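Sefir domain protein (Bacillus cereus F65185, PDB 5Y8F) probably serves in bacterial signalling through a SEFIR domain, a TIR-like module that associates with other SEFIR domains. Local coordinates at residues His45-Phe50 and Glu83-Thr88. Residues are numbered along the deposited sequence; the frame is centred on the assembly and turned at random.
Sequences HDRFEF and ETMIIT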
ATOM      1  N   HIS A  45      18.443  17.526  17.782  1.00 33.93           N
ATOM      2  CA  HIS A  45      17.718  18.643  17.182  1.00 36.79           C
ATOM      3  C   HIS A  45      18.037  18.857  15.705  1.00 34.95           C
ATOM      4  O   HIS A  45      17.498  19.792  15.097  1.00 35.90           O
ATOM      5  CB  HIS A  45      17.950  19.920  17.998  1.00 33.53           C
ATOM      6  CG  HIS A  45      19.340  20.060  18.535  1.00 50.08           C
ATOM      7  ND1 HIS A  45      19.805  19.307  19.595  1.00 37.49           N
ATOM      8  CD2 HIS A  45      20.363  20.869  18.172  1.00 46.15           C
ATOM      9  CE1 HIS A  45      21.055  19.647  19.858  1.00 43.14           C
ATOM     10  NE2 HIS A  45      21.417  20.591  19.008  1.00 53.25           N
ATOM     11  N   ASP A  46      18.878  18.014  15.110  1.00 29.20           N
ATOM     12  CA  ASP A  46      19.154  18.041  13.679  1.00 29.74           C
ATOM     13  C   ASP A  46      18.409  16.945  12.927  1.00 26.04           C
ATOM     14  O   ASP A  46      18.531  16.857  11.702  1.00 21.12           O
ATOM     15  CB  ASP A  46      20.663  17.893  13.425  1.00 34.08           C
ATOM     16  CG  ASP A  46      21.438  19.172  13.697  1.00 36.08           C
ATOM     17  OD1 ASP A  46      22.346  19.143  14.551  1.00 29.39           O
ATOM     18  OD2 ASP A  46      21.037  20.235  13.181  1.00 35.65           O
ATOM     19  N   ARG A  47      17.604  16.145  13.631  1.00 27.47           N
ATOM     20  CA  ARG A  47      17.026  14.939  13.046  1.00 22.23           C
ATOM     21  C   ARG A  47      15.965  15.247  11.992  1.00 24.26           C
ATOM     22  O   ARG A  47      15.882  14.547  10.974  1.00 23.16           O
ATOM     23  CB  ARG A  47      16.459  14.051  14.157  1.00 22.88           C
ATOM     24  CG  ARG A  47      17.540  13.472  15.066  1.00 27.59           C
ATOM     25  CD  ARG A  47      16.997  12.551  16.159  1.00 25.99           C
ATOM     26  NE  ARG A  47      16.677  11.214  15.662  1.00 23.66           N
ATOM     27  CZ  ARG A  47      15.449  10.714  15.573  1.00 30.28           C
ATOM     28  NH1 ARG A  47      14.398  11.434  15.945  1.00 34.80           N
ATOM     29  NH2 ARG A  47      15.267   9.486  15.110  1.00 28.65           N
ATOM     30  N   PHE A  48      15.125  16.263  12.218  1.00 20.34           N
ATOM     31  CA  PHE A  48      14.035  16.528  11.278  1.00 24.07           C
ATOM     32  C   PHE A  48      14.568  16.938   9.910  1.00 22.72           C
ATOM     33  O   PHE A  48      14.117  16.424   8.880  1.00 21.24           O
ATOM     34  CB  PHE A  48      13.088  17.598  11.825  1.00 26.48           C
ATOM     35  CG  PHE A  48      11.820  17.747  11.025  1.00 17.66           C
ATOM     36  CD1 PHE A  48      11.751  18.626   9.957  1.00 21.87           C
ATOM     37  CD2 PHE A  48      10.698  17.000  11.342  1.00 17.11           C
ATOM     38  CE1 PHE A  48      10.586  18.756   9.222  1.00 21.19           C
ATOM     39  CE2 PHE A  48       9.533  17.125  10.612  1.00 22.42           C
ATOM     40  CZ  PHE A  48       9.477  18.004   9.550  1.00 22.27           C
ATOM     41  N   GLU A  49      15.513  17.882   9.877  1.00 20.55           N
ATOM     42  CA  GLU A  49      16.114  18.270   8.604  1.00 23.94           C
ATOM     43  C   GLU A  49      16.832  17.089   7.961  1.00 19.21           C
ATOM     44  O   GLU A  49      16.840  16.948   6.734  1.00 18.88           O
ATOM     45  CB  GLU A  49      17.064  19.453   8.798  1.00 27.76           C
ATOM     46  CG  GLU A  49      17.740  19.909   7.510  1.00 29.99           C
ATOM     47  CD  GLU A  49      18.465  21.233   7.664  1.00 43.60           C
ATOM     48  OE1 GLU A  49      17.878  22.166   8.251  1.00 51.99           O
ATOM     49  OE2 GLU A  49      19.616  21.345   7.191  1.00 50.53           O
ATOM     50  N   PHE A  50      17.448  16.234   8.779  1.00 20.09           N
ATOM     51  CA  PHE A  50      18.085  15.034   8.247  1.00 23.75           C
ATOM     52  C   PHE A  50      17.066  14.125   7.576  1.00 20.49           C
ATOM     53  O   PHE A  50      17.337  13.551   6.513  1.00 17.39           O
ATOM     54  CB  PHE A  50      18.813  14.287   9.360  1.00 19.55           C
ATOM     55  CG  PHE A  50      19.378  12.969   8.929  1.00 18.44           C
ATOM     56  CD1 PHE A  50      20.503  12.907   8.125  1.00 23.38           C
ATOM     57  CD2 PHE A  50      18.777  11.785   9.327  1.00 21.46           C
ATOM     58  CE1 PHE A  50      21.019  11.689   7.731  1.00 21.36           C
ATOM     59  CE2 PHE A  50      19.287  10.566   8.933  1.00 19.31           C
ATOM     60  CZ  PHE A  50      20.410  10.518   8.135  1.00 16.46           C
ATOM     61  N   GLU A  83      13.459  17.787  16.727  1.00 18.99           N
ATOM     62  CA  GLU A  83      14.224  16.625  17.154  1.00 24.33           C
ATOM     63  C   GLU A  83      13.671  15.305  16.628  1.00 24.57           C
ATOM     64  O   GLU A  83      14.305  14.268  16.843  1.00 25.76           O
ATOM     65  CB  GLU A  83      14.303  16.595  18.681  1.00 32.16           C
ATOM     66  CG  GLU A  83      13.034  16.131  19.365  1.00 30.98           C
ATOM     67  CD  GLU A  83      11.972  17.212  19.429  1.00 28.08           C
ATOM     68  OE1 GLU A  83      10.971  17.012  20.145  1.00 38.25           O
ATOM     69  OE2 GLU A  83      12.114  18.242  18.738  1.00 27.95           O
ATOM     70  N   THR A  84      12.509  15.301  15.982  1.00 23.59           N
ATOM     71  CA  THR A  84      11.855  14.062  15.581  1.00 23.63           C
ATOM     72  C   THR A  84      12.081  13.732  14.109  1.00 20.28           C
ATOM     73  O   THR A  84      12.315  14.611  13.276  1.00 18.49           O
ATOM     74  CB  THR A  84      10.352  14.130  15.847  1.00 19.41           C
ATOM     75  OG1 THR A  84       9.753  15.064  14.942  1.00 23.63           O
ATOM     76  CG2 THR A  84      10.085  14.569  17.280  1.00 25.77           C
ATOM     77  N   MET A  85      11.988  12.439  13.794  1.00 15.71           N
ATOM     78  CA  MET A  85      11.987  11.983  12.410  1.00 17.35           C
ATOM     79  C   MET A  85      10.635  11.338  12.132  1.00 20.35           C
ATOM     80  O   MET A  85      10.559  10.182  11.697  1.00 15.84           O
ATOM     81  CB  MET A  85      13.135  11.011  12.121  1.00 14.44           C
ATOM     82  CG  MET A  85      14.514  11.660  12.169  1.00 13.69           C
ATOM     83  SD  MET A  85      15.826  10.676  11.402  1.00 19.40           S
ATOM     84  CE  MET A  85      15.325   9.016  11.853  1.00 17.18           C
ATOM     85  N   ILE A  86       9.562  12.083  12.380  1.00 14.39           N
ATOM     86  CA  ILE A  86       8.203  11.609  12.168  1.00 16.44           C
ATOM     87  C   ILE A  86       7.636  12.318  10.948  1.00 12.94           C
ATOM     88  O   ILE A  86       7.695  13.551  10.855  1.00 16.30           O
ATOM     89  CB  ILE A  86       7.321  11.850  13.407  1.00 18.94           C
ATOM     90  CG1 ILE A  86       7.855  11.062  14.608  1.00 18.83           C
ATOM     91  CG2 ILE A  86       5.878  11.462  13.125  1.00 17.17           C
ATOM     92  CD1 ILE A  86       7.289  11.519  15.945  1.00 15.90           C
ATOM     93  N   ILE A  87       7.114  11.532  10.005  1.00 17.55           N
ATOM     94  CA  ILE A  87       6.547  12.083   8.782  1.00 16.83           C
ATOM     95  C   ILE A  87       5.337  12.945   9.108  1.00 17.30           C
ATOM     96  O   ILE A  87       4.500  12.591   9.948  1.00 21.87           O
ATOM     97  CB  ILE A  87       6.205  10.948   7.805  1.00 15.73           C
ATOM     98  CG1 ILE A  87       7.503  10.359   7.250  1.00 18.01           C
ATOM     99  CG2 ILE A  87       5.290  11.439   6.681  1.00 12.80           C
ATOM    100  CD1 ILE A  87       7.444   8.896   7.007  1.00 21.63           C
ATOM    101  N   THR A  88       5.264  14.102   8.464  1.00 18.78           N
ATOM    102  CA  THR A  88       4.198  15.081   8.583  1.00 15.45           C
ATOM    103  C   THR A  88       3.250  14.987   7.395  1.00 14.43           C
ATOM    104  O   THR A  88       3.560  14.337   6.391  1.00 14.35           O
ATOM    105  CB  THR A  88       4.791  16.490   8.668  1.00 17.03           C
ATOM    106  OG1 THR A  88       5.486  16.789   7.453  1.00 17.14           O
ATOM    107  CG2 THR A  88       5.768  16.573   9.817  1.00 16.15           C
TER
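His45 meets Glu83 backbone against backbone, their CA atoms 4.0 Å apart, just before helix 47-57 begins. Arg47 then reaches across to the loop. Its chain bends at chi3 (79°), which turns the guanidinium so that its edge faces Glu83 O: NH1 gives a nearly straight hydrogen bond of 3.0 Å to Glu83 O, approaching on a lone pair of the carbonyl, and the acceptor lies in the guanidinium plane. Met85 passes at about a right angle to this arginine and lays CG over the centre of one guanidinium face, while its CE sits 3.3 Å from Arg47 NH2. That same NH2 forms a salt bridge with Asp37 and a hydrogen bond to Tyr8 O, so bonds to three partners fix the rotation of the buried guanidinium. One residue on, Phe48 has CG anti to its backbone N (chi1 -170°), which sends the ring along the loop toward Thr88, at the start of helix 89-94; Thr84 O lies near the ring plane at the edge, 3.5 Å from Phe48 CD2. Thr88 CG2 meets the ring edge in plane, 3.9 Å from Phe48 CE2; Thr88 OG1 is occupied as N-cap, bonding Ile91 N. Phe50 closes the contact with a Met-aromatic approach, Met85 SD lying in the ring plane at the edge, 3.8 Å from Phe50 CD2. Together these contacts pin the loop before helix 89-94 to the first turn of helix 47-57, beside strand 3-7 of the parallel five-stranded sheet, in the α/β fold that SEFIR shares with TIR domains.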